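Local atomic coordinates of probable glutaredoxin ssr2061 (Synechocystis sp., PDB entry 4MJE), a protein that probably reduces low-molecular-weight disulfides and proteins as a glutathione-disulfide oxidoreductase, drawing on NADPH and glutathione reductase. Residues A[18-23]-A[31-36]. The protein carries 1 engineered substitution. Residues are numbered along the deposited sequence; the frame is centred on the assembly and turned at random.
Sequences IEIYTW and RALALL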
ATOM      1  N   ILE A  18      -0.533  -4.973  -1.199  1.00  4.57           N
ATOM      2  CA  ILE A  18      -0.337  -3.602  -0.756  1.00  4.28           C
ATOM      3  C   ILE A  18       0.726  -2.953  -1.623  1.00  3.71           C
ATOM      4  O   ILE A  18       1.837  -3.464  -1.737  1.00  4.51           O
ATOM      5  CB  ILE A  18       0.071  -3.545   0.724  1.00  5.03           C
ATOM      6  CG1 ILE A  18      -1.000  -4.232   1.587  1.00  6.16           C
ATOM      7  CG2 ILE A  18       0.268  -2.106   1.168  1.00  5.78           C
ATOM      8  CD1 ILE A  18      -0.596  -4.491   3.021  1.00  8.63           C
ATOM      9  N   GLU A  19       0.371  -1.837  -2.263  1.00  3.38           N
ATOM     10  CA  GLU A  19       1.240  -1.151  -3.212  1.00  3.16           C
ATOM     11  C   GLU A  19       1.352   0.316  -2.856  1.00  3.24           C
ATOM     12  O   GLU A  19       0.345   0.962  -2.532  1.00  4.19           O
ATOM     13  CB  GLU A  19       0.689  -1.230  -4.635  1.00  4.13           C
ATOM     14  CG  GLU A  19       0.455  -2.634  -5.146  1.00  4.76           C
ATOM     15  CD  GLU A  19      -0.438  -2.634  -6.364  1.00  4.82           C
ATOM     16  OE1 GLU A  19       0.083  -2.675  -7.500  1.00  5.55           O
ATOM     17  OE2 GLU A  19      -1.671  -2.580  -6.197  1.00  7.65           O
ATOM     18  N   ILE A  20       2.567   0.837  -2.935  1.00  2.88           N
ATOM     19  CA  ILE A  20       2.763   2.272  -2.769  1.00  2.57           C
ATOM     20  C   ILE A  20       3.745   2.795  -3.805  1.00  3.31           C
ATOM     21  O   ILE A  20       4.838   2.245  -3.958  1.00  3.42           O
ATOM     22  CB  ILE A  20       3.239   2.631  -1.332  1.00  2.73           C
ATOM     23  CG1 ILE A  20       3.355   4.151  -1.186  1.00  2.77           C
ATOM     24  CG2 ILE A  20       4.546   1.920  -0.946  1.00  3.74           C
ATOM     25  CD1 ILE A  20       3.584   4.627   0.213  1.00  4.66           C
ATOM     26  N   TYR A  21       3.310   3.817  -4.549  1.00  3.54           N
ATOM     27  CA  TYR A  21       4.147   4.520  -5.505  1.00  3.33           C
ATOM     28  C   TYR A  21       4.813   5.714  -4.815  1.00  3.47           C
ATOM     29  O   TYR A  21       4.155   6.488  -4.108  1.00  3.78           O
ATOM     30  CB  TYR A  21       3.349   5.057  -6.698  1.00  4.38           C
ATOM     31  CG  TYR A  21       2.594   4.071  -7.558  1.00  3.57           C
ATOM     32  CD1 TYR A  21       3.000   3.793  -8.858  1.00  4.62           C
ATOM     33  CD2 TYR A  21       1.406   3.493  -7.114  1.00  4.47           C
ATOM     34  CE1 TYR A  21       2.264   2.936  -9.669  1.00  4.25           C
ATOM     35  CE2 TYR A  21       0.677   2.641  -7.920  1.00  4.77           C
ATOM     36  CZ  TYR A  21       1.109   2.377  -9.176  1.00  4.41           C
ATOM     37  OH  TYR A  21       0.353   1.554  -9.978  1.00  5.75           O
ATOM     38  N   THR A  22       6.119   5.862  -5.022  1.00  3.77           N
ATOM     39  CA  THR A  22       6.879   6.865  -4.288  1.00  3.15           C
ATOM     40  C   THR A  22       7.960   7.521  -5.143  1.00  3.64           C
ATOM     41  O   THR A  22       8.375   6.994  -6.175  1.00  4.07           O
ATOM     42  CB  THR A  22       7.647   6.228  -3.118  1.00  3.55           C
ATOM     43  OG1 THR A  22       8.609   5.330  -3.659  1.00  4.33           O
ATOM     44  CG2 THR A  22       6.757   5.482  -2.162  1.00  4.43           C
ATOM     45  N   TRP A  23       8.425   8.678  -4.661  1.00  3.71           N
ATOM     46  CA  TRP A  23       9.804   9.084  -4.860  1.00  4.90           C
ATOM     47  C   TRP A  23      10.510   8.845  -3.524  1.00  3.64           C
ATOM     48  O   TRP A  23       9.965   9.145  -2.466  1.00  4.62           O
ATOM     49  CB  TRP A  23       9.906  10.555  -5.303  1.00  3.51           C
ATOM     50  CG  TRP A  23       9.814  10.742  -6.777  1.00  3.00           C
ATOM     51  CD1 TRP A  23       9.312   9.851  -7.683  1.00  3.87           C
ATOM     52  CD2 TRP A  23      10.241  11.893  -7.529  1.00  4.63           C
ATOM     53  NE1 TRP A  23       9.404  10.373  -8.953  1.00  4.39           N
ATOM     54  CE2 TRP A  23       9.973  11.622  -8.882  1.00  4.35           C
ATOM     55  CE3 TRP A  23      10.816  13.126  -7.184  1.00  3.99           C
ATOM     56  CZ2 TRP A  23      10.269  12.532  -9.896  1.00  4.32           C
ATOM     57  CZ3 TRP A  23      11.092  14.028  -8.192  1.00  4.61           C
ATOM     58  CH2 TRP A  23      10.819  13.729  -9.526  1.00  5.46           C
ATOM     59  N   ARG A  31       6.967   9.475   4.990  1.00  4.46           N
ATOM     60  CA  ARG A  31       6.065   9.326   6.123  1.00  5.06           C
ATOM     61  C   ARG A  31       5.101   8.145   5.929  1.00  5.75           C
ATOM     62  O   ARG A  31       4.781   7.418   6.877  1.00  5.14           O
ATOM     63  CB  ARG A  31       5.284  10.630   6.332  1.00  8.37           C
ATOM     64  CG  ARG A  31       4.477  10.721   7.613  1.00 14.73           C
ATOM     65  CD  ARG A  31       3.852  12.086   7.792  1.00 19.40           C
ATOM     66  NE  ARG A  31       4.883  13.115   7.817  1.00 17.88           N
ATOM     67  CZ  ARG A  31       4.682  14.401   7.542  1.00 19.09           C
ATOM     68  NH1 ARG A  31       3.471  14.843   7.227  1.00 27.45           N
ATOM     69  NH2 ARG A  31       5.705  15.242   7.582  1.00 22.79           N
ATOM     70  N   ALA A  32       4.603   7.964   4.708  1.00  4.93           N
ATOM     71  CA  ALA A  32       3.683   6.870   4.409  1.00  4.98           C
ATOM     72  C   ALA A  32       4.427   5.536   4.531  1.00  4.47           C
ATOM     73  O   ALA A  32       3.918   4.562   5.081  1.00  4.64           O
ATOM     74  CB  ALA A  32       3.108   7.050   3.020  1.00  3.83           C
ATOM     75  N   LEU A  33       5.652   5.483   4.018  1.00  4.06           N
ATOM     76  CA  LEU A  33       6.475   4.284   4.142  1.00  3.54           C
ATOM     77  C   LEU A  33       6.720   3.931   5.598  1.00  5.11           C
ATOM     78  O   LEU A  33       6.673   2.757   5.962  1.00  4.79           O
ATOM     79  CB  LEU A  33       7.806   4.475   3.434  1.00  4.32           C
ATOM     80  CG  LEU A  33       7.759   4.438   1.902  1.00  4.79           C
ATOM     81  CD1 LEU A  33       9.086   4.970   1.339  1.00  6.06           C
ATOM     82  CD2 LEU A  33       7.456   3.065   1.355  1.00  4.05           C
ATOM     83  N   ALA A  34       6.953   4.935   6.434  1.00  4.82           N
ATOM     84  CA  ALA A  34       7.170   4.684   7.843  1.00  5.58           C
ATOM     85  C   ALA A  34       5.971   4.009   8.472  1.00  6.07           C
ATOM     86  O   ALA A  34       6.131   3.080   9.252  1.00  6.28           O
ATOM     87  CB  ALA A  34       7.478   5.961   8.565  1.00  6.60           C
ATOM     88  N   LEU A  35       4.772   4.461   8.138  1.00  5.01           N
ATOM     89  CA  LEU A  35       3.569   3.880   8.708  1.00  4.66           C
ATOM     90  C   LEU A  35       3.402   2.409   8.288  1.00  5.99           C
ATOM     91  O   LEU A  35       3.103   1.538   9.116  1.00  6.38           O
ATOM     92  CB  LEU A  35       2.342   4.690   8.302  1.00  6.55           C
ATOM     93  CG  LEU A  35       1.018   4.228   8.925  1.00  5.89           C
ATOM     94  CD1 LEU A  35       1.056   4.170  10.460  1.00  9.62           C
ATOM     95  CD2 LEU A  35      -0.087   5.135   8.477  1.00  7.90           C
ATOM     96  N   LEU A  36       3.604   2.119   7.006  1.00  3.60           N
ATOM     97  CA  LEU A  36       3.484   0.756   6.508  1.00  4.31           C
ATOM     98  C   LEU A  36       4.511  -0.161   7.154  1.00  3.74           C
ATOM     99  O   LEU A  36       4.203  -1.294   7.512  1.00  5.55           O
ATOM    100  CB  LEU A  36       3.595   0.728   4.980  1.00  5.09           C
ATOM    101  CG  LEU A  36       2.445   1.413   4.232  1.00  6.01           C
ATOM    102  CD1 LEU A  36       2.753   1.527   2.747  1.00  8.66           C
ATOM    103  CD2 LEU A  36       1.143   0.655   4.444  1.00  9.47           C
TER
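Strand 18-22 and the segment 31-36 of helix 27-39 run nearly antiparallel, their axes at 157° and 10.1 Å apart at closest approach, the strand-then-helix half of a beta-alpha-beta unit that strand 44-47 completes. Alternation along the strand turns Ile18, Ile20 and Thr22 to the helix, which answers with Ala32, Leu33 and Leu36, one turn of its inner face. Ile20 is central. Its CG1 lies anti to the backbone N (chi1 -177°) and the chain stays extended through chi2, so CD1 reaches straight to the helix and ends 3.7 Å from Ala32 CB; the short methyl of the alanine lets the tip come this near. Ile20 CG2 meets Leu33 CD2 at 3.9 Å, and both CG2 and CD1 of Ile20 bear on Leu36 CD1, each 4.1 Å away. Both leucines have CG anti to the carbonyl carbon and cross the isoleucine obliquely. Leu33 starts out along the flank of the helix, and its branched end bends back to the strand, where CD1 also touches Thr22 CG2 at 4.2 Å. Looser is the other end, where Ile18 CG2 stands 4.4 Å from Leu36 CD2. Replacing Ile20 with an alanine would remove CG1, CG2 and CD1 and would probably loosen the packing of Ala32, Leu33 and Leu36 against the strand. Thr22 OG1 is hydrogen-bonded to OE2 of Glu45 on strand 44-47, leaving the methyl for Leu33. Helix 81-89 packs on the same helix through Ile84, against Leu36. No hydrogen bond joins the two segments: their contact rests on methyl-to-methyl packing of buried aliphatic groups, consistent with a thioredoxin-type fold whose CxxC cysteines, Cys26 and Cys29, bracket the start of this helix.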